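Local atomic coordinates of type IV secretion system protein VirB11 (Brucella suis, PDB entry 2GZA), a protein that hydrolyses ATP as the hexameric ATPase of the VirB type IV secretion system, which contributes to the virulence of Brucella suis. Residues Glu40-Arg45 and Ser55-Tyr60; Ile256-Leu261 and Tyr267-Val272. All coordinates share one frame; numbering follows the deposited sequence.

Interaction 1 of 2, residues Glu40-Arg45 and Ser55-Tyr60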
ATOM      1  N   GLU C  40      32.149 -33.326  -7.190  1.00 39.51           N
ATOM      2  CA  GLU C  40      32.609 -31.949  -7.190  1.00 39.43           C
ATOM      3  C   GLU C  40      34.131 -31.879  -7.245  1.00 39.17           C
ATOM      4  O   GLU C  40      34.822 -32.694  -6.634  1.00 39.19           O
ATOM      5  CB  GLU C  40      32.067 -31.189  -5.975  1.00 39.54           C
ATOM      6  CG  GLU C  40      30.956 -30.194  -6.305  1.00 40.49           C
ATOM      7  CD  GLU C  40      29.626 -30.850  -6.616  1.00 42.10           C
ATOM      8  OE1 GLU C  40      29.511 -32.086  -6.502  1.00 43.67           O
ATOM      9  OE2 GLU C  40      28.680 -30.127  -6.973  1.00 43.21           O
ATOM     10  N   VAL C  41      34.644 -30.909  -7.991  1.00 38.74           N
ATOM     11  CA  VAL C  41      36.083 -30.653  -8.059  1.00 38.25           C
ATOM     12  C   VAL C  41      36.349 -29.192  -7.718  1.00 38.00           C
ATOM     13  O   VAL C  41      35.893 -28.291  -8.417  1.00 37.84           O
ATOM     14  CB  VAL C  41      36.685 -30.961  -9.461  1.00 38.23           C
ATOM     15  CG1 VAL C  41      38.207 -30.872  -9.425  1.00 38.22           C
ATOM     16  CG2 VAL C  41      36.270 -32.330  -9.964  1.00 38.45           C
ATOM     17  N   CYS C  42      37.103 -28.969  -6.648  1.00 37.81           N
ATOM     18  CA  CYS C  42      37.401 -27.621  -6.174  1.00 37.65           C
ATOM     19  C   CYS C  42      38.872 -27.273  -6.177  1.00 37.54           C
ATOM     20  O   CYS C  42      39.720 -28.106  -5.861  1.00 37.60           O
ATOM     21  CB  CYS C  42      36.862 -27.434  -4.771  1.00 37.54           C
ATOM     22  SG  CYS C  42      35.109 -27.286  -4.796  1.00 38.07           S
ATOM     23  N   VAL C  43      39.170 -26.035  -6.548  1.00 37.36           N
ATOM     24  CA  VAL C  43      40.484 -25.463  -6.304  1.00 37.20           C
ATOM     25  C   VAL C  43      40.301 -24.184  -5.487  1.00 37.24           C
ATOM     26  O   VAL C  43      39.653 -23.232  -5.932  1.00 37.11           O
ATOM     27  CB  VAL C  43      41.288 -25.200  -7.611  1.00 37.30           C
ATOM     28  CG1 VAL C  43      42.649 -24.545  -7.294  1.00 36.93           C
ATOM     29  CG2 VAL C  43      41.505 -26.492  -8.387  1.00 36.77           C
ATOM     30  N   ASN C  44      40.854 -24.188  -4.277  1.00 37.28           N
ATOM     31  CA  ASN C  44      40.750 -23.042  -3.355  1.00 37.30           C
ATOM     32  C   ASN C  44      41.937 -22.106  -3.473  1.00 37.44           C
ATOM     33  O   ASN C  44      41.814 -20.906  -3.243  1.00 37.79           O
ATOM     34  CB  ASN C  44      40.644 -23.508  -1.901  1.00 36.89           C
ATOM     35  CG  ASN C  44      39.498 -24.461  -1.677  1.00 36.25           C
ATOM     36  OD1 ASN C  44      38.507 -24.431  -2.402  1.00 35.94           O
ATOM     37  ND2 ASN C  44      39.627 -25.322  -0.671  1.00 34.46           N
ATOM     38  N   ARG C  45      43.086 -22.675  -3.814  1.00 37.42           N
ATOM     39  CA  ARG C  45      44.336 -21.937  -3.891  1.00 37.45           C
ATOM     40  C   ARG C  45      45.323 -22.709  -4.747  1.00 37.49           C
ATOM     41  O   ARG C  45      45.152 -23.910  -4.945  1.00 37.56           O
ATOM     42  CB  ARG C  45      44.904 -21.671  -2.484  1.00 37.24           C
ATOM     43  CG  ARG C  45      45.217 -22.903  -1.638  1.00 36.83           C
ATOM     44  CD  ARG C  45      44.464 -22.866  -0.314  1.00 37.46           C
ATOM     45  NE  ARG C  45      44.278 -21.493   0.158  1.00 38.83           N
ATOM     46  CZ  ARG C  45      43.244 -21.053   0.867  1.00 39.05           C
ATOM     47  NH1 ARG C  45      42.258 -21.862   1.216  1.00 39.38           N
ATOM     48  NH2 ARG C  45      43.197 -19.781   1.225  1.00 39.84           N
ATOM     49  N   SER C  55      29.975 -37.524  -0.731  1.00 42.55           N
ATOM     50  CA  SER C  55      29.617 -36.435   0.181  1.00 42.41           C
ATOM     51  C   SER C  55      30.737 -36.163   1.204  1.00 42.33           C
ATOM     52  O   SER C  55      30.524 -35.534   2.245  1.00 42.52           O
ATOM     53  CB  SER C  55      28.262 -36.731   0.830  1.00 42.46           C
ATOM     54  OG  SER C  55      27.339 -37.212  -0.150  1.00 42.77           O
ATOM     55  N   ALA C  56      31.936 -36.630   0.872  1.00 42.02           N
ATOM     56  CA  ALA C  56      33.118 -36.431   1.703  1.00 41.72           C
ATOM     57  C   ALA C  56      34.241 -35.813   0.886  1.00 41.48           C
ATOM     58  O   ALA C  56      34.461 -36.192  -0.268  1.00 41.39           O
ATOM     59  CB  ALA C  56      33.563 -37.751   2.306  1.00 41.65           C
ATOM     60  N   TRP C  57      34.951 -34.863   1.486  1.00 41.10           N
ATOM     61  CA  TRP C  57      36.000 -34.165   0.769  1.00 40.84           C
ATOM     62  C   TRP C  57      37.345 -34.848   0.900  1.00 40.98           C
ATOM     63  O   TRP C  57      37.669 -35.404   1.944  1.00 41.01           O
ATOM     64  CB  TRP C  57      36.074 -32.706   1.195  1.00 40.55           C
ATOM     65  CG  TRP C  57      34.907 -31.932   0.707  1.00 39.81           C
ATOM     66  CD1 TRP C  57      33.764 -31.673   1.387  1.00 39.16           C
ATOM     67  CD2 TRP C  57      34.752 -31.334  -0.584  1.00 39.62           C
ATOM     68  NE1 TRP C  57      32.906 -30.942   0.612  1.00 39.09           N
ATOM     69  CE2 TRP C  57      33.486 -30.716  -0.602  1.00 38.95           C
ATOM     70  CE3 TRP C  57      35.563 -31.255  -1.724  1.00 39.07           C
ATOM     71  CZ2 TRP C  57      33.003 -30.031  -1.718  1.00 38.83           C
ATOM     72  CZ3 TRP C  57      35.087 -30.567  -2.831  1.00 39.18           C
ATOM     73  CH2 TRP C  57      33.814 -29.965  -2.817  1.00 39.40           C
ATOM     74  N   GLU C  58      38.108 -34.810  -0.187  1.00 41.32           N
ATOM     75  CA  GLU C  58      39.434 -35.412  -0.248  1.00 41.78           C
ATOM     76  C   GLU C  58      40.435 -34.381  -0.733  1.00 41.90           C
ATOM     77  O   GLU C  58      40.149 -33.631  -1.664  1.00 41.89           O
ATOM     78  CB  GLU C  58      39.444 -36.616  -1.198  1.00 41.74           C
ATOM     79  CG  GLU C  58      38.315 -37.614  -0.990  1.00 42.34           C
ATOM     80  CD  GLU C  58      38.595 -38.955  -1.635  1.00 43.45           C
ATOM     81  OE1 GLU C  58      39.351 -39.757  -1.046  1.00 44.45           O
ATOM     82  OE2 GLU C  58      38.056 -39.217  -2.723  1.00 43.71           O
ATOM     83  N   TYR C  59      41.603 -34.352  -0.101  1.00 42.12           N
ATOM     84  CA  TYR C  59      42.669 -33.427  -0.467  1.00 42.44           C
ATOM     85  C   TYR C  59      43.667 -34.085  -1.427  1.00 42.75           C
ATOM     86  O   TYR C  59      44.044 -35.233  -1.237  1.00 42.82           O
ATOM     87  CB  TYR C  59      43.365 -32.918   0.808  1.00 42.18           C
ATOM     88  CG  TYR C  59      44.655 -32.167   0.580  1.00 41.89           C
ATOM     89  CD1 TYR C  59      44.647 -30.806   0.294  1.00 41.24           C
ATOM     90  CD2 TYR C  59      45.886 -32.819   0.655  1.00 41.16           C
ATOM     91  CE1 TYR C  59      45.827 -30.108   0.085  1.00 41.28           C
ATOM     92  CE2 TYR C  59      47.071 -32.131   0.442  1.00 41.12           C
ATOM     93  CZ  TYR C  59      47.032 -30.775   0.156  1.00 41.32           C
ATOM     94  OH  TYR C  59      48.196 -30.078  -0.054  1.00 41.38           O
ATOM     95  N   TYR C  60      44.075 -33.353  -2.455  1.00 43.36           N
ATOM     96  CA  TYR C  60      45.135 -33.792  -3.365  1.00 44.06           C
ATOM     97  C   TYR C  60      46.080 -32.655  -3.703  1.00 44.70           C
ATOM     98  O   TYR C  60      45.653 -31.543  -4.022  1.00 44.84           O
ATOM     99  CB  TYR C  60      44.559 -34.390  -4.645  1.00 43.80           C
ATOM    100  CG  TYR C  60      43.777 -35.655  -4.419  1.00 43.92           C
ATOM    101  CD1 TYR C  60      42.387 -35.633  -4.380  1.00 43.63           C
ATOM    102  CD2 TYR C  60      44.424 -36.875  -4.219  1.00 43.68           C
ATOM    103  CE1 TYR C  60      41.659 -36.791  -4.166  1.00 43.90           C
ATOM    104  CE2 TYR C  60      43.698 -38.042  -4.003  1.00 44.11           C
ATOM    105  CZ  TYR C  60      42.315 -37.987  -3.981  1.00 43.65           C
ATOM    106  OH  TYR C  60      41.585 -39.124  -3.768  1.00 43.50           O
TER
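W57 reaches C42 and E40 with the benzo end of its indole, and its touching atoms are CH2 and CZ3. CH2 lies 3.6 Å from C42 SG, whereas CZ3 sits 4.1 Å from C42 CB, so the cysteine meets this corner with both of its side-chain atoms. The sulfur-aromatic contact is oblique: C42 SG is 4.6 Å from the centroid of the W57 six-membered ring and 63° off its normal. E40 contributes only its methylene root, CB standing 3.8 Å from W57 CH2. Beyond CB the glutamate chain bends at chi2 (74°) and leads its carboxylate away from the indole, where OE1 makes a long, weak ion pair with K252.

The case illustrates how a large side chain can join strands that are not neighbours. In the six-stranded antiparallel sheet, strand 48-52 runs between strands 40-43 and 57-61; its backbone bonds E40 through E52 and C42 through F50, and E58 through C51. The E40 and W57 CA atoms are consequently 8.9 Å apart, and no hydrogen bond links the two segments directly. The indole spans the gap over this middle strand, touching F50 on the way. With CG opposite the carbonyl carbon of W57 (chi1 -71°), the ring is directed towards 40-43, although the CB bond itself points neither at that strand nor away from it. E40 and C42 share the sheet face that receives the indole, while the intervening V41 points the other way. R204 touches both W57 and C42, and N221 also packs on W57; the same two residues hydrogen-bond the amide of N44, whose OD1 accepts from R204 NH2 and whose ND2 pairs with N221 OD1.

Interaction 2 of 2, residues Ile256-Leu261 and Tyr267-Val272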
ATOM      1  N   ILE C 256      28.427 -21.544   5.468  1.00 35.01           N
ATOM      2  CA  ILE C 256      28.776 -20.197   5.046  1.00 34.51           C
ATOM      3  C   ILE C 256      28.924 -19.329   6.278  1.00 34.39           C
ATOM      4  O   ILE C 256      28.044 -19.310   7.140  1.00 34.58           O
ATOM      5  CB  ILE C 256      27.703 -19.629   4.096  1.00 34.50           C
ATOM      6  CG1 ILE C 256      27.612 -20.500   2.840  1.00 34.09           C
ATOM      7  CG2 ILE C 256      28.031 -18.204   3.705  1.00 34.18           C
ATOM      8  CD1 ILE C 256      26.244 -20.555   2.191  1.00 33.33           C
ATOM      9  N   LEU C 257      30.051 -18.634   6.364  1.00 34.31           N
ATOM     10  CA  LEU C 257      30.379 -17.834   7.529  1.00 34.13           C
ATOM     11  C   LEU C 257      30.489 -16.380   7.119  1.00 34.30           C
ATOM     12  O   LEU C 257      31.555 -15.906   6.730  1.00 34.36           O
ATOM     13  CB  LEU C 257      31.654 -18.352   8.189  1.00 33.94           C
ATOM     14  CG  LEU C 257      31.643 -19.852   8.505  1.00 34.10           C
ATOM     15  CD1 LEU C 257      33.055 -20.357   8.814  1.00 34.00           C
ATOM     16  CD2 LEU C 257      30.675 -20.179   9.641  1.00 33.91           C
ATOM     17  N   LEU C 258      29.351 -15.694   7.175  1.00 34.45           N
ATOM     18  CA  LEU C 258      29.276 -14.257   6.945  1.00 34.37           C
ATOM     19  C   LEU C 258      29.681 -13.544   8.226  1.00 34.36           C
ATOM     20  O   LEU C 258      29.025 -13.709   9.252  1.00 34.42           O
ATOM     21  CB  LEU C 258      27.844 -13.864   6.587  1.00 34.18           C
ATOM     22  CG  LEU C 258      27.530 -12.754   5.574  1.00 34.37           C
ATOM     23  CD1 LEU C 258      26.167 -12.168   5.890  1.00 34.21           C
ATOM     24  CD2 LEU C 258      28.565 -11.647   5.505  1.00 34.15           C
ATOM     25  N   ALA C 259      30.749 -12.757   8.166  1.00 34.35           N
ATOM     26  CA  ALA C 259      31.246 -12.051   9.342  1.00 34.80           C
ATOM     27  C   ALA C 259      30.140 -11.284  10.061  1.00 35.15           C
ATOM     28  O   ALA C 259      29.983 -11.404  11.272  1.00 35.24           O
ATOM     29  CB  ALA C 259      32.385 -11.117   8.968  1.00 34.90           C
ATOM     30  N   GLU C 260      29.353 -10.526   9.304  1.00 35.51           N
ATOM     31  CA  GLU C 260      28.418  -9.572   9.894  1.00 35.86           C
ATOM     32  C   GLU C 260      27.220  -9.280   8.995  1.00 35.56           C
ATOM     33  O   GLU C 260      27.368  -9.067   7.795  1.00 35.53           O
ATOM     34  CB  GLU C 260      29.146  -8.267  10.205  1.00 35.94           C
ATOM     35  CG  GLU C 260      28.493  -7.446  11.286  1.00 38.58           C
ATOM     36  CD  GLU C 260      29.132  -6.090  11.446  1.00 41.49           C
ATOM     37  OE1 GLU C 260      28.387  -5.136  11.736  1.00 43.36           O
ATOM     38  OE2 GLU C 260      30.366  -5.971  11.276  1.00 42.55           O
ATOM     39  N   LEU C 261      26.033  -9.275   9.594  1.00 35.41           N
ATOM     40  CA  LEU C 261      24.811  -8.840   8.919  1.00 35.15           C
ATOM     41  C   LEU C 261      24.560  -7.362   9.214  1.00 35.38           C
ATOM     42  O   LEU C 261      24.502  -6.951  10.374  1.00 35.04           O
ATOM     43  CB  LEU C 261      23.611  -9.672   9.369  1.00 34.82           C
ATOM     44  CG  LEU C 261      23.411 -11.071   8.770  1.00 34.41           C
ATOM     45  CD1 LEU C 261      22.356 -11.863   9.528  1.00 32.36           C
ATOM     46  CD2 LEU C 261      23.061 -11.000   7.287  1.00 33.76           C
ATOM     47  N   TYR C 267      18.349 -10.464   3.849  1.00 33.00           N
ATOM     48  CA  TYR C 267      17.333 -11.162   3.072  1.00 33.16           C
ATOM     49  C   TYR C 267      17.927 -12.320   2.265  1.00 33.37           C
ATOM     50  O   TYR C 267      17.326 -13.397   2.179  1.00 33.29           O
ATOM     51  CB  TYR C 267      16.597 -10.193   2.151  1.00 33.24           C
ATOM     52  CG  TYR C 267      15.505 -10.833   1.324  1.00 33.44           C
ATOM     53  CD1 TYR C 267      14.232 -11.011   1.843  1.00 33.86           C
ATOM     54  CD2 TYR C 267      15.746 -11.261   0.024  1.00 34.59           C
ATOM     55  CE1 TYR C 267      13.230 -11.598   1.089  1.00 34.40           C
ATOM     56  CE2 TYR C 267      14.749 -11.851  -0.739  1.00 34.67           C
ATOM     57  CZ  TYR C 267      13.493 -12.014  -0.196  1.00 34.59           C
ATOM     58  OH  TYR C 267      12.485 -12.594  -0.933  1.00 35.95           O
ATOM     59  N   ASP C 268      19.084 -12.093   1.659  1.00 33.36           N
ATOM     60  CA  ASP C 268      19.788 -13.146   0.955  1.00 33.44           C
ATOM     61  C   ASP C 268      20.226 -14.220   1.943  1.00 33.49           C
ATOM     62  O   ASP C 268      20.157 -15.400   1.623  1.00 33.80           O
ATOM     63  CB  ASP C 268      20.969 -12.567   0.197  1.00 33.59           C
ATOM     64  CG  ASP C 268      20.551 -11.495  -0.776  1.00 34.52           C
ATOM     65  OD1 ASP C 268      20.612 -10.299  -0.405  1.00 35.32           O
ATOM     66  OD2 ASP C 268      20.142 -11.849  -1.907  1.00 35.97           O
ATOM     67  N   PHE C 269      20.645 -13.812   3.143  1.00 33.37           N
ATOM     68  CA  PHE C 269      21.033 -14.742   4.198  1.00 33.15           C
ATOM     69  C   PHE C 269      19.871 -15.672   4.508  1.00 33.42           C
ATOM     70  O   PHE C 269      20.032 -16.894   4.540  1.00 33.70           O
ATOM     71  CB  PHE C 269      21.454 -13.985   5.468  1.00 33.05           C
ATOM     72  CG  PHE C 269      21.978 -14.873   6.559  1.00 31.95           C
ATOM     73  CD1 PHE C 269      23.309 -15.263   6.574  1.00 31.49           C
ATOM     74  CD2 PHE C 269      21.144 -15.309   7.576  1.00 31.62           C
ATOM     75  CE1 PHE C 269      23.806 -16.080   7.587  1.00 31.29           C
ATOM     76  CE2 PHE C 269      21.623 -16.130   8.586  1.00 31.43           C
ATOM     77  CZ  PHE C 269      22.962 -16.517   8.591  1.00 31.41           C
ATOM     78  N   ILE C 270      18.699 -15.088   4.736  1.00 33.52           N
ATOM     79  CA  ILE C 270      17.472 -15.834   5.004  1.00 33.65           C
ATOM     80  C   ILE C 270      17.197 -16.827   3.893  1.00 33.80           C
ATOM     81  O   ILE C 270      16.826 -17.972   4.141  1.00 33.76           O
ATOM     82  CB  ILE C 270      16.252 -14.892   5.180  1.00 33.70           C
ATOM     83  CG1 ILE C 270      16.284 -14.217   6.548  1.00 33.81           C
ATOM     84  CG2 ILE C 270      14.922 -15.646   5.021  1.00 33.41           C
ATOM     85  CD1 ILE C 270      15.247 -13.108   6.707  1.00 34.34           C
ATOM     86  N   ASN C 271      17.394 -16.399   2.661  1.00 33.99           N
ATOM     87  CA  ASN C 271      17.130 -17.299   1.546  1.00 34.18           C
ATOM     88  C   ASN C 271      18.168 -18.357   1.331  1.00 34.08           C
ATOM     89  O   ASN C 271      17.846 -19.450   0.858  1.00 34.09           O
ATOM     90  CB  ASN C 271      16.893 -16.556   0.244  1.00 34.42           C
ATOM     91  CG  ASN C 271      15.430 -16.452  -0.081  1.00 35.84           C
ATOM     92  OD1 ASN C 271      14.710 -17.455  -0.112  1.00 37.87           O
ATOM     93  ND2 ASN C 271      14.968 -15.228  -0.307  1.00 36.45           N
ATOM     94  N   VAL C 272      19.418 -18.053   1.672  1.00 33.70           N
ATOM     95  CA  VAL C 272      20.461 -19.058   1.600  1.00 33.73           C
ATOM     96  C   VAL C 272      20.154 -20.143   2.648  1.00 33.88           C
ATOM     97  O   VAL C 272      20.187 -21.342   2.347  1.00 34.03           O
ATOM     98  CB  VAL C 272      21.847 -18.431   1.822  1.00 33.79           C
ATOM     99  CG1 VAL C 272      22.885 -19.503   2.114  1.00 33.48           C
ATOM    100  CG2 VAL C 272      22.243 -17.605   0.602  1.00 33.46           C
TER
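L261 and F269 cross at about a right angle, with both leucine methyls engaged. L261 CD1 lies over one face of the phenyl ring, 4.1 Å above its plane and displaced towards the rim, while L261 CD2 drops beside the root of the same side chain, 3.8 Å from F269 CB. The ring is carried out towards the strand because its CG stands opposite the helix backbone N (chi1 -175°).

At the other end of the contact I256 and V272 approach tip to tip, I256 CD1 being 3.5 Å from V272 CG1. Between these two closer meetings the packing is looser: L258 CD1 comes obliquely to F269 CD1 at 4.3 Å. All five side chains are buried and apolar, and no hydrogen bond crosses between the segments, a simple example of a helix laid on residues 256-261 by side chains alone. Away from this seam the helix is more polar and less enclosed, D268 and N271 being partly exposed. N271 OD1 accepts a hydrogen bond from R295 of a neighbouring subunit, and Y267 packs on Q302 of that subunit.

The side chain of L261 is about 10 Å from that of K188, a predicted ATP-binding residue, which places this end of the contact near the probable nucleotide site of the P-loop fold. Around the contact, L245 of helix 241-248 touches I256 and L258, strand 205-209 pairs with strand 255-258, and T282 of strand 281-285 packs against both L261 and F269.

How the interactions relate
Interaction 1 closes before interaction 2 opens along the chain, and the two do not touch: their centres are 23 Å apart and their nearest atoms about 11 Å. They belong to different sheets. Residues 40-45 and 55-60 lie in the six-stranded antiparallel sheet formed early in the chain, whereas 256-261 belongs to a parallel sheet with strands 205-209 and 222-226 in the part that carries the predicted ATP site. Strand 222-226, separated from 255-258 by strand 205-209, meets the first region, with V223 touching N44 and H222 touching R45. Interaction 1 thus ties strands within one sheet, and interaction 2 sets helix 265-274 against strand 255-258 of the other, nearer the probable nucleotide site.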